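Local coordinates for beta-N-acetylhexosaminidase (Arthrobacter aurescens, PDB 3RCN), which is probably a family 20 glycosidase that cleaves terminal non-reducing N-acetyl-D-hexosamine residues from N-acetyl-beta-D-hexosaminides, at residues V297-V302 / A352-H357. Numbering follows the deposited sequence.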
ATOM      1  N   VAL A 297     -21.997  -6.808  19.721  1.00 33.94           N
ATOM      2  CA  VAL A 297     -20.831  -6.729  18.861  1.00 33.77           C
ATOM      3  C   VAL A 297     -20.906  -7.829  17.812  1.00 35.75           C
ATOM      4  O   VAL A 297     -20.679  -7.584  16.625  1.00 30.35           O
ATOM      5  CB  VAL A 297     -19.519  -6.863  19.660  1.00 32.60           C
ATOM      6  CG1 VAL A 297     -18.372  -7.207  18.743  1.00 28.38           C
ATOM      7  CG2 VAL A 297     -19.228  -5.590  20.437  1.00 25.27           C
ATOM      8  N   LEU A 298     -21.248  -9.041  18.234  1.00 30.91           N
ATOM      9  CA  LEU A 298     -21.221 -10.152  17.288  1.00 33.02           C
ATOM     10  C   LEU A 298     -22.359 -10.068  16.274  1.00 37.46           C
ATOM     11  O   LEU A 298     -22.310 -10.719  15.232  1.00 40.02           O
ATOM     12  CB  LEU A 298     -21.239 -11.499  18.000  1.00 33.04           C
ATOM     13  CG  LEU A 298     -19.986 -11.907  18.770  1.00 32.12           C
ATOM     14  CD1 LEU A 298     -20.300 -13.143  19.608  1.00 34.41           C
ATOM     15  CD2 LEU A 298     -18.806 -12.158  17.848  1.00 31.92           C
ATOM     16  N   ASP A 299     -23.373  -9.265  16.589  1.00 39.04           N
ATOM     17  CA  ASP A 299     -24.466  -9.001  15.659  1.00 39.33           C
ATOM     18  C   ASP A 299     -23.951  -8.183  14.489  1.00 42.71           C
ATOM     19  O   ASP A 299     -24.295  -8.446  13.342  1.00 50.09           O
ATOM     20  CB  ASP A 299     -25.590  -8.216  16.332  1.00 46.35           C
ATOM     21  CG  ASP A 299     -26.484  -9.082  17.198  1.00 54.72           C
ATOM     22  OD1 ASP A 299     -26.529 -10.310  16.974  1.00 63.83           O
ATOM     23  OD2 ASP A 299     -27.151  -8.529  18.100  1.00 53.48           O
ATOM     24  N   GLU A 300     -23.133  -7.177  14.770  1.00 38.60           N
ATOM     25  CA  GLU A 300     -22.572  -6.391  13.678  1.00 39.45           C
ATOM     26  C   GLU A 300     -21.503  -7.171  12.926  1.00 35.01           C
ATOM     27  O   GLU A 300     -21.473  -7.141  11.699  1.00 28.60           O
ATOM     28  CB  GLU A 300     -22.079  -5.024  14.159  1.00 37.51           C
ATOM     29  CG  GLU A 300     -23.231  -4.198  14.720  1.00 43.31           C
ATOM     30  CD  GLU A 300     -22.879  -2.748  14.977  1.00 54.98           C
ATOM     31  OE1 GLU A 300     -22.126  -2.156  14.164  1.00 58.12           O
ATOM     32  OE2 GLU A 300     -23.370  -2.196  15.994  1.00 55.42           O
ATOM     33  N   VAL A 301     -20.654  -7.898  13.648  1.00 36.27           N
ATOM     34  CA  VAL A 301     -19.629  -8.708  12.993  1.00 36.69           C
ATOM     35  C   VAL A 301     -20.252  -9.607  11.940  1.00 37.93           C
ATOM     36  O   VAL A 301     -19.771  -9.709  10.816  1.00 39.36           O
ATOM     37  CB  VAL A 301     -18.901  -9.619  13.982  1.00 36.87           C
ATOM     38  CG1 VAL A 301     -18.041 -10.647  13.227  1.00 16.54           C
ATOM     39  CG2 VAL A 301     -18.076  -8.803  14.952  1.00 37.20           C
ATOM     40  N   VAL A 302     -21.348 -10.246  12.316  1.00 36.22           N
ATOM     41  CA  VAL A 302     -21.952 -11.272  11.484  1.00 34.66           C
ATOM     42  C   VAL A 302     -22.613 -10.681  10.240  1.00 35.48           C
ATOM     43  O   VAL A 302     -22.737 -11.345   9.209  1.00 37.63           O
ATOM     44  CB  VAL A 302     -22.904 -12.147  12.336  1.00 33.73           C
ATOM     45  CG1 VAL A 302     -24.297 -12.254  11.721  1.00 28.08           C
ATOM     46  CG2 VAL A 302     -22.276 -13.492  12.560  1.00 32.66           C
ATOM     47  N   ALA A 352     -20.754 -18.605  21.903  1.00 34.02           N
ATOM     48  CA  ALA A 352     -20.813 -19.637  20.863  1.00 33.66           C
ATOM     49  C   ALA A 352     -22.254 -19.993  20.519  1.00 32.98           C
ATOM     50  O   ALA A 352     -22.582 -20.241  19.353  1.00 29.00           O
ATOM     51  CB  ALA A 352     -20.027 -20.885  21.265  1.00 22.16           C
ATOM     52  N   LEU A 353     -23.106 -20.013  21.544  1.00 35.58           N
ATOM     53  CA  LEU A 353     -24.533 -20.269  21.370  1.00 35.68           C
ATOM     54  C   LEU A 353     -25.166 -19.148  20.538  1.00 41.57           C
ATOM     55  O   LEU A 353     -25.999 -19.401  19.672  1.00 43.61           O
ATOM     56  CB  LEU A 353     -25.228 -20.355  22.733  1.00 29.29           C
ATOM     57  CG  LEU A 353     -25.872 -21.669  23.179  1.00 42.00           C
ATOM     58  CD1 LEU A 353     -25.045 -22.868  22.763  1.00 47.52           C
ATOM     59  CD2 LEU A 353     -26.081 -21.665  24.689  1.00 37.99           C
ATOM     60  N   HIS A 354     -24.765 -17.907  20.803  1.00 37.98           N
ATOM     61  CA  HIS A 354     -25.337 -16.764  20.097  1.00 33.84           C
ATOM     62  C   HIS A 354     -24.940 -16.819  18.621  1.00 37.88           C
ATOM     63  O   HIS A 354     -25.753 -16.560  17.733  1.00 38.94           O
ATOM     64  CB  HIS A 354     -24.894 -15.457  20.752  1.00 31.79           C
ATOM     65  CG  HIS A 354     -25.424 -14.235  20.075  1.00 43.26           C
ATOM     66  ND1 HIS A 354     -26.768 -13.926  20.033  1.00 44.46           N
ATOM     67  CD2 HIS A 354     -24.797 -13.244  19.400  1.00 46.65           C
ATOM     68  CE1 HIS A 354     -26.943 -12.801  19.372  1.00 42.92           C
ATOM     69  NE2 HIS A 354     -25.759 -12.365  18.974  1.00 46.39           N
ATOM     70  N   LEU A 355     -23.688 -17.184  18.366  1.00 31.10           N
ATOM     71  CA  LEU A 355     -23.230 -17.402  17.008  1.00 30.67           C
ATOM     72  C   LEU A 355     -24.039 -18.502  16.334  1.00 37.90           C
ATOM     73  O   LEU A 355     -24.379 -18.396  15.150  1.00 31.97           O
ATOM     74  CB  LEU A 355     -21.741 -17.760  17.001  1.00 34.87           C
ATOM     75  CG  LEU A 355     -20.798 -16.607  17.347  1.00 38.14           C
ATOM     76  CD1 LEU A 355     -19.336 -17.041  17.315  1.00 40.16           C
ATOM     77  CD2 LEU A 355     -21.037 -15.416  16.410  1.00 28.58           C
ATOM     78  N   LYS A 356     -24.340 -19.561  17.091  1.00 45.47           N
ATOM     79  CA  LYS A 356     -25.071 -20.709  16.550  1.00 45.82           C
ATOM     80  C   LYS A 356     -26.459 -20.261  16.113  1.00 36.18           C
ATOM     81  O   LYS A 356     -26.983 -20.705  15.086  1.00 39.49           O
ATOM     82  CB  LYS A 356     -25.150 -21.840  17.580  1.00 49.19           C
ATOM     83  CG  LYS A 356     -25.752 -23.143  17.072  1.00 56.23           C
ATOM     84  CD  LYS A 356     -27.287 -23.093  17.071  1.00 72.83           C
ATOM     85  CE  LYS A 356     -27.924 -24.468  16.850  1.00 77.96           C
ATOM     86  NZ  LYS A 356     -27.769 -25.334  18.053  1.00 80.55           N
ATOM     87  N   HIS A 357     -27.037 -19.360  16.897  1.00 27.42           N
ATOM     88  CA  HIS A 357     -28.327 -18.768  16.577  1.00 36.01           C
ATOM     89  C   HIS A 357     -28.254 -18.120  15.184  1.00 47.84           C
ATOM     90  O   HIS A 357     -29.211 -18.203  14.408  1.00 49.22           O
ATOM     91  CB  HIS A 357     -28.697 -17.764  17.671  1.00 48.73           C
ATOM     92  CG  HIS A 357     -29.840 -16.860  17.325  1.00 70.95           C
ATOM     93  ND1 HIS A 357     -31.157 -17.234  17.473  1.00 79.30           N
ATOM     94  CD2 HIS A 357     -29.858 -15.584  16.869  1.00 78.74           C
ATOM     95  CE1 HIS A 357     -31.941 -16.232  17.107  1.00 80.84           C
ATOM     96  NE2 HIS A 357     -31.177 -15.218  16.740  1.00 80.87           N
TER
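Two neighbouring helices on the outside of the TIM-barrel catalytic domain, 288-304 and 342-357, meet here through Leu298, Asp299 and Val302 on one and His354 and Leu355 on the other. They flank strand 309-313, and their short segments run in roughly the same direction, 40° apart, with axes 10.7 Å from each other at closest approach. On the barrel side Leu298 and Leu355 cross at about a right angle: Leu298 CD1 rests against the CD2 end of Leu355, 4.0 Å from that atom, with Leu355 CG just behind. The same Leu355 methyl meets Val302 CG2 more loosely, and Ile310 of the strand lies against both Val302 and Leu355, so the apolar layer continues into the barrel wall. Farther out, His354 reaches across with its CG anti to the backbone N (chi1 179°), and its NE2 donates a bent hydrogen bond of 3.0 Å to Asp299 OD1. The oxygen lies near the ring plane, but the N-H arrives from above the carboxylate plane, the two flat groups being turned 57° apart. Beside this bond, Leu298 CB touches the ring edge at His354 CD2, 4.2 Å away. Asp299 OD1 also hydrogen-bonds His358 NE2, its stronger polar partner, while His354 NE2 has a second, weak hydrogen bond to Arg295 O. An alanine in place of Asp299 would probably cost both histidines their shared acceptor, leaving His354 NE2 with just the weak bond of those described. One carboxylate oxygen thus ties together two imidazoles beside a leucine-valine seam, and its negative charge may raise their affinity for a proton.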